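Side-chain contact in transcriptional activator TenA-1 (Sulfolobus solfataricus P2, PDB 2QZC), which is probably a TenA-like thiaminase, a helical enzyme of thiamin metabolism: residues Leu45-Lys50 / Leu110-Tyr115. Numbering follows the deposited sequence.
Sequences LIQDGK and LINYAY. With IMD (imidazole), chain C.
N112 reaches across to Q47 from the first turn of helix 110-125, and the link can be followed outward from its CB, which lies 3.5 Å from Q47 OE1. With CG anti to its own backbone N, chi1 of -167° directs the amide toward helix 38-63. N112 CG comes within 3.7 Å of Q47 OE1. At the tip ND2 does the touching: it donates to Q47 OE1 at 2.9 Å. This bond is nearly straight, at 171°. A weaker one runs from ND2 to the backbone O of Q47 at 3.0 Å. OE1 sits in the plane of the N112 amide, yet ND2 stands above the Q47 carbonyl plane; the two amide planes are 83° apart. In this all-helical, heme oxygenase-like fold, the bonds tie two helices together next to F202 of helix 186-208. Q47 also accepts from N109 N and donates through NE2 to G107 O, so the residues just before helix 110-125 help fix its amide. A leucine in place of N112 would probably leave Q47 O and OE1 without this buried donor. Nearby, D48 OD1 accepts from imidazole N3 at 2.7 Å; E199 also bonds this ligand, probably acquired during crystallisation.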
loop_
_atom_site.group_PDB
_atom_site.type_symbol
_atom_site.label_atom_id
_atom_site.label_comp_id
_atom_site.label_asym_id
_atom_site.label_seq_id
_atom_site.Cartn_x
_atom_site.Cartn_y
_atom_site.Cartn_z
ATOM N N LEU A 45 15.456 -18.019 7.253
ATOM C CA LEU A 45 15.010 -16.695 7.697
ATOM C C LEU A 45 15.601 -15.573 6.871
ATOM O O LEU A 45 14.914 -14.543 6.619
ATOM C CB LEU A 45 15.338 -16.420 9.165
ATOM C CG LEU A 45 14.364 -16.997 10.164
ATOM C CD1 LEU A 45 14.871 -16.548 11.557
ATOM C CD2 LEU A 45 12.865 -16.587 9.943
ATOM N N ILE A 46 16.848 -15.731 6.450
ATOM C CA ILE A 46 17.487 -14.729 5.612
ATOM C C ILE A 46 16.795 -14.686 4.245
ATOM O O ILE A 46 16.384 -13.610 3.770
ATOM C CB ILE A 46 18.978 -14.977 5.475
ATOM C CG1 ILE A 46 19.689 -14.799 6.835
ATOM C CG2 ILE A 46 19.602 -14.040 4.433
ATOM C CD1 ILE A 46 21.141 -15.394 6.816
ATOM N N GLN A 47 16.553 -15.858 3.648
ATOM C CA GLN A 47 15.816 -15.878 2.371
ATOM C C GLN A 47 14.409 -15.323 2.532
ATOM O O GLN A 47 13.915 -14.592 1.656
ATOM C CB GLN A 47 15.745 -17.306 1.788
ATOM C CG GLN A 47 17.080 -17.817 1.307
ATOM C CD GLN A 47 17.735 -16.962 0.254
ATOM O OE1 GLN A 47 17.157 -16.741 -0.822
ATOM N NE2 GLN A 47 18.930 -16.411 0.572
ATOM N N ASP A 48 13.733 -15.665 3.627
ATOM C CA ASP A 48 12.396 -15.145 3.875
ATOM C C ASP A 48 12.412 -13.620 4.042
ATOM O O ASP A 48 11.481 -12.940 3.578
ATOM C CB ASP A 48 11.768 -15.849 5.087
ATOM C CG ASP A 48 10.404 -15.348 5.414
ATOM O OD1 ASP A 48 9.495 -15.596 4.611
ATOM O OD2 ASP A 48 10.254 -14.712 6.481
ATOM N N GLY A 49 13.463 -13.077 4.648
ATOM C CA GLY A 49 13.617 -11.611 4.802
ATOM C C GLY A 49 13.670 -10.897 3.459
ATOM O O GLY A 49 13.132 -9.783 3.292
ATOM N N LYS A 50 14.310 -11.533 2.485
ATOM C CA LYS A 50 14.379 -10.993 1.116
ATOM C C LYS A 50 13.020 -11.138 0.446
ATOM O O LYS A 50 12.510 -10.200 -0.178
ATOM C CB LYS A 50 15.443 -11.710 0.301
ATOM C CG LYS A 50 16.866 -11.608 0.887
ATOM C CD LYS A 50 17.923 -12.102 -0.074
ATOM C CE LYS A 50 18.244 -11.140 -1.195
ATOM N NZ LYS A 50 18.895 -9.887 -0.689
ATOM N N LEU A 110 18.025 -19.607 -6.208
ATOM C CA LEU A 110 17.295 -19.604 -7.477
ATOM C C LEU A 110 15.791 -19.666 -7.250
ATOM O O LEU A 110 15.037 -18.929 -7.918
ATOM C CB LEU A 110 17.730 -20.800 -8.339
ATOM C CG LEU A 110 16.978 -21.003 -9.663
ATOM C CD1 LEU A 110 17.021 -19.774 -10.530
ATOM C CD2 LEU A 110 17.525 -22.226 -10.431
ATOM N N ILE A 111 15.327 -20.511 -6.337
ATOM C CA ILE A 111 13.898 -20.638 -6.121
ATOM C C ILE A 111 13.279 -19.342 -5.588
ATOM O O ILE A 111 12.212 -18.926 -6.057
ATOM C CB ILE A 111 13.582 -21.795 -5.165
ATOM C CG1 ILE A 111 14.058 -23.122 -5.721
ATOM C CG2 ILE A 111 12.059 -21.887 -4.917
ATOM C CD1 ILE A 111 13.410 -23.536 -7.051
ATOM N N ASN A 112 13.952 -18.690 -4.642
ATOM C CA ASN A 112 13.456 -17.406 -4.104
ATOM C C ASN A 112 13.426 -16.340 -5.196
ATOM O O ASN A 112 12.482 -15.537 -5.352
ATOM C CB ASN A 112 14.346 -17.005 -2.943
ATOM C CG ASN A 112 13.791 -15.883 -2.096
ATOM O OD1 ASN A 112 12.643 -15.474 -2.258
ATOM N ND2 ASN A 112 14.643 -15.409 -1.151
ATOM N N TYR A 113 14.498 -16.315 -5.992
ATOM C CA TYR A 113 14.557 -15.351 -7.103
ATOM C C TYR A 113 13.363 -15.535 -8.030
ATOM O O TYR A 113 12.595 -14.619 -8.368
ATOM C CB TYR A 113 15.885 -15.458 -7.874
ATOM C CG TYR A 113 15.998 -14.312 -8.871
ATOM C CD1 TYR A 113 16.381 -13.056 -8.460
ATOM C CD2 TYR A 113 15.678 -14.471 -10.185
ATOM C CE1 TYR A 113 16.427 -11.983 -9.331
ATOM C CE2 TYR A 113 15.714 -13.376 -11.086
ATOM C CZ TYR A 113 16.113 -12.151 -10.643
ATOM O OH TYR A 113 16.095 -11.063 -11.488
ATOM N N ALA A 114 13.149 -16.780 -8.455
ATOM C CA ALA A 114 12.040 -17.091 -9.347
ATOM C C ALA A 114 10.677 -16.767 -8.735
ATOM O O ALA A 114 9.781 -16.221 -9.409
ATOM C CB ALA A 114 12.091 -18.610 -9.720
ATOM N N TYR A 115 10.506 -17.121 -7.476
ATOM C CA TYR A 115 9.236 -16.950 -6.775
ATOM C C TYR A 115 8.891 -15.462 -6.658
ATOM O O TYR A 115 7.745 -15.023 -6.955
ATOM C CB TYR A 115 9.289 -17.634 -5.431
ATOM C CG TYR A 115 7.983 -17.821 -4.665
ATOM C CD1 TYR A 115 6.720 -17.492 -5.172
ATOM C CD2 TYR A 115 8.031 -18.483 -3.433
ATOM C CE1 TYR A 115 5.550 -17.723 -4.447
ATOM C CE2 TYR A 115 6.855 -18.745 -2.721
ATOM C CZ TYR A 115 5.610 -18.363 -3.231
ATOM O OH TYR A 115 4.468 -18.611 -2.495
HETATM N N1 IMD C . 6.938 -18.141 1.368
HETATM C C2 IMD C . 6.949 -17.421 2.468
HETATM N N3 IMD C . 8.204 -17.081 2.702
HETATM C C4 IMD C . 8.975 -17.555 1.721
HETATM C C5 IMD C . 8.168 -18.236 0.847
#